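Local coordinates for protein type II 3-hydroxyacyl-CoA dehydrogenase (PDB 1UAY) that probably catalyses the NAD-dependent oxidation of 3-hydroxyacyl-CoA to 3-ketoacyl-CoA in fatty acid beta-oxidation, using a Rossmann-type short-chain dehydrogenase fold, at residues 130-135 against 173-178. Numbering follows the deposited sequence.
Sequences IVNTAS and VVTVAP
The carbonyl O of V176 accepts the amide of A134 at 2.8 Å from A134 N and also takes a CA-H...O contact from T133, with T133 CA 3.4 Å away. Carbonyls I130 O, V174 O and N132 O are gripped in the same two-fold way, by V174 N, N132 N and V176 N respectively, each with an added CA-H. The strands form a parallel pair: their N-to-C directions differ by 27°, and N132 bonds through its N to V174 and through its O to V176, the residues flanking its bridge partner T175. The amide of V176 meets N132 O at 169°, the straightest of the four.

Side chains sort onto two faces. On one, V131 CG1 lies 3.9 Å from V176 CG2, and the methyl CG2 of T133, anti to its backbone N, touches P178 CG and P178 CD, both 3.7 Å from T133 CG2, the two side chains meeting at about a right angle. The same rotamer leaves T133 OG1 beside its own backbone N, hydrogen-bonded to S72 O and Y213 OH. On the reverse face T175 CG2 packs 3.7 Å from A134 CB, while T175 OG1 is hydrogen-bonded to T159 OG1.

Beyond A134 the amide ladder ends. S135 OG, anti to its own N (chi1 168°), caps A137 N at the turn into helix 137-140, and a water 2.7 Å from S135 OG also lies 3.0 Å from P178 O, to which it may donate.

Strands 128-133 and 171-178 are adjacent in the parallel Rossmann sheet, joined by a right-handed crossover through helix 146-166. That helix and helix 91-116 cover the face of N132 and V173, helix 210-222 packs on V174 and V176, and strand 67-72 flanks the far edge of 128-133.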
ATOM      1  N   ILE A 130      11.995   7.857  17.416  1.00  6.37           N
ATOM      2  CA  ILE A 130      12.629   8.438  16.242  1.00  7.07           C
ATOM      3  C   ILE A 130      11.568   8.621  15.163  1.00  6.33           C
ATOM      4  O   ILE A 130      10.927   7.661  14.734  1.00  6.60           O
ATOM      5  CB  ILE A 130      13.767   7.529  15.732  1.00  7.04           C
ATOM      6  CG1 ILE A 130      14.808   7.354  16.844  1.00  9.51           C
ATOM      7  CG2 ILE A 130      14.407   8.132  14.479  1.00  7.90           C
ATOM      8  CD1 ILE A 130      15.960   6.433  16.493  1.00 10.47           C
ATOM      9  N   VAL A 131      11.368   9.867  14.748  1.00  6.26           N
ATOM     10  CA  VAL A 131      10.377  10.192  13.731  1.00  6.69           C
ATOM     11  C   VAL A 131      11.076  10.670  12.471  1.00  7.17           C
ATOM     12  O   VAL A 131      11.787  11.681  12.489  1.00  7.10           O
ATOM     13  CB  VAL A 131       9.426  11.306  14.216  1.00  6.75           C
ATOM     14  CG1 VAL A 131       8.343  11.567  13.174  1.00  8.79           C
ATOM     15  CG2 VAL A 131       8.808  10.912  15.548  1.00  8.96           C
ATOM     16  N   ASN A 132      10.891   9.929  11.385  1.00  5.90           N
ATOM     17  CA  ASN A 132      11.500  10.294  10.115  1.00  7.02           C
ATOM     18  C   ASN A 132      10.476  10.982   9.230  1.00  6.81           C
ATOM     19  O   ASN A 132       9.269  10.887   9.465  1.00  7.40           O
ATOM     20  CB  ASN A 132      12.059   9.055   9.412  1.00  7.77           C
ATOM     21  CG  ASN A 132      13.165   8.388  10.208  1.00  8.59           C
ATOM     22  OD1 ASN A 132      13.907   9.051  10.930  1.00 11.59           O
ATOM     23  ND2 ASN A 132      13.296   7.078  10.059  1.00 13.53           N
ATOM     24  N   THR A 133      10.965  11.678   8.212  1.00  7.43           N
ATOM     25  CA  THR A 133      10.096  12.396   7.302  1.00  7.07           C
ATOM     26  C   THR A 133      10.297  11.925   5.874  1.00  7.37           C
ATOM     27  O   THR A 133      11.384  12.051   5.308  1.00  8.30           O
ATOM     28  CB  THR A 133      10.368  13.913   7.368  1.00  7.47           C
ATOM     29  OG1 THR A 133      10.333  14.344   8.734  1.00  8.05           O
ATOM     30  CG2 THR A 133       9.315  14.680   6.582  1.00  9.00           C
ATOM     31  N   ALA A 134       9.247  11.354   5.296  1.00  7.93           N
ATOM     32  CA  ALA A 134       9.310  10.901   3.918  1.00  7.80           C
ATOM     33  C   ALA A 134       8.557  11.941   3.092  1.00  8.91           C
ATOM     34  O   ALA A 134       8.817  13.140   3.218  1.00 10.14           O
ATOM     35  CB  ALA A 134       8.669   9.520   3.782  1.00  9.16           C
ATOM     36  N   SER A 135       7.620  11.488   2.271  1.00  8.42           N
ATOM     37  CA  SER A 135       6.821  12.369   1.421  1.00  8.45           C
ATOM     38  C   SER A 135       5.831  11.502   0.678  1.00  9.54           C
ATOM     39  O   SER A 135       6.074  10.315   0.476  1.00  9.01           O
ATOM     40  CB  SER A 135       7.706  13.092   0.399  1.00  9.57           C
ATOM     41  OG  SER A 135       6.923  13.744  -0.599  1.00 11.18           O
ATOM     42  N   VAL A 173       9.948   3.821  16.069  1.00  5.87           N
ATOM     43  CA  VAL A 173      10.336   4.442  14.808  1.00  5.84           C
ATOM     44  C   VAL A 173       9.062   4.629  13.996  1.00  6.04           C
ATOM     45  O   VAL A 173       8.363   3.666  13.681  1.00  5.47           O
ATOM     46  CB  VAL A 173      11.327   3.571  13.997  1.00  5.98           C
ATOM     47  CG1 VAL A 173      11.746   4.309  12.725  1.00  7.94           C
ATOM     48  CG2 VAL A 173      12.548   3.255  14.837  1.00  7.59           C
ATOM     49  N   VAL A 174       8.762   5.884  13.684  1.00  5.53           N
ATOM     50  CA  VAL A 174       7.572   6.238  12.921  1.00  6.76           C
ATOM     51  C   VAL A 174       7.965   7.209  11.822  1.00  5.89           C
ATOM     52  O   VAL A 174       8.896   7.999  11.986  1.00  6.32           O
ATOM     53  CB  VAL A 174       6.520   6.915  13.828  1.00  6.64           C
ATOM     54  CG1 VAL A 174       5.307   7.353  13.009  1.00  8.41           C
ATOM     55  CG2 VAL A 174       6.093   5.955  14.923  1.00  8.20           C
ATOM     56  N   THR A 175       7.256   7.152  10.703  1.00  6.48           N
ATOM     57  CA  THR A 175       7.541   8.042   9.590  1.00  6.28           C
ATOM     58  C   THR A 175       6.327   8.879   9.224  1.00  5.83           C
ATOM     59  O   THR A 175       5.213   8.363   9.130  1.00  7.02           O
ATOM     60  CB  THR A 175       7.974   7.249   8.339  1.00  6.32           C
ATOM     61  OG1 THR A 175       9.214   6.583   8.604  1.00  9.23           O
ATOM     62  CG2 THR A 175       8.152   8.180   7.144  1.00  8.15           C
ATOM     63  N   VAL A 176       6.545  10.177   9.054  1.00  6.12           N
ATOM     64  CA  VAL A 176       5.481  11.077   8.635  1.00  6.56           C
ATOM     65  C   VAL A 176       5.734  11.328   7.155  1.00  6.62           C
ATOM     66  O   VAL A 176       6.864  11.615   6.764  1.00  7.05           O
ATOM     67  CB  VAL A 176       5.545  12.433   9.370  1.00  6.17           C
ATOM     68  CG1 VAL A 176       4.525  13.399   8.774  1.00  6.91           C
ATOM     69  CG2 VAL A 176       5.275  12.234  10.847  1.00  7.34           C
ATOM     70  N   ALA A 177       4.699  11.191   6.330  1.00  6.77           N
ATOM     71  CA  ALA A 177       4.829  11.433   4.893  1.00  6.94           C
ATOM     72  C   ALA A 177       4.003  12.669   4.542  1.00  7.55           C
ATOM     73  O   ALA A 177       2.803  12.576   4.267  1.00  7.71           O
ATOM     74  CB  ALA A 177       4.334  10.223   4.099  1.00  7.83           C
ATOM     75  N   PRO A 178       4.636  13.851   4.559  1.00  7.28           N
ATOM     76  CA  PRO A 178       3.915  15.081   4.240  1.00  7.05           C
ATOM     77  C   PRO A 178       3.495  15.187   2.785  1.00  7.14           C
ATOM     78  O   PRO A 178       4.147  14.646   1.888  1.00  7.65           O
ATOM     79  CB  PRO A 178       4.916  16.184   4.587  1.00  8.23           C
ATOM     80  CG  PRO A 178       5.863  15.530   5.557  1.00  9.66           C
ATOM     81  CD  PRO A 178       6.014  14.149   4.982  1.00  7.52           C
TER
HETATM   82  O   HOH W   1       6.313  16.141   0.408  1.00 19.56           O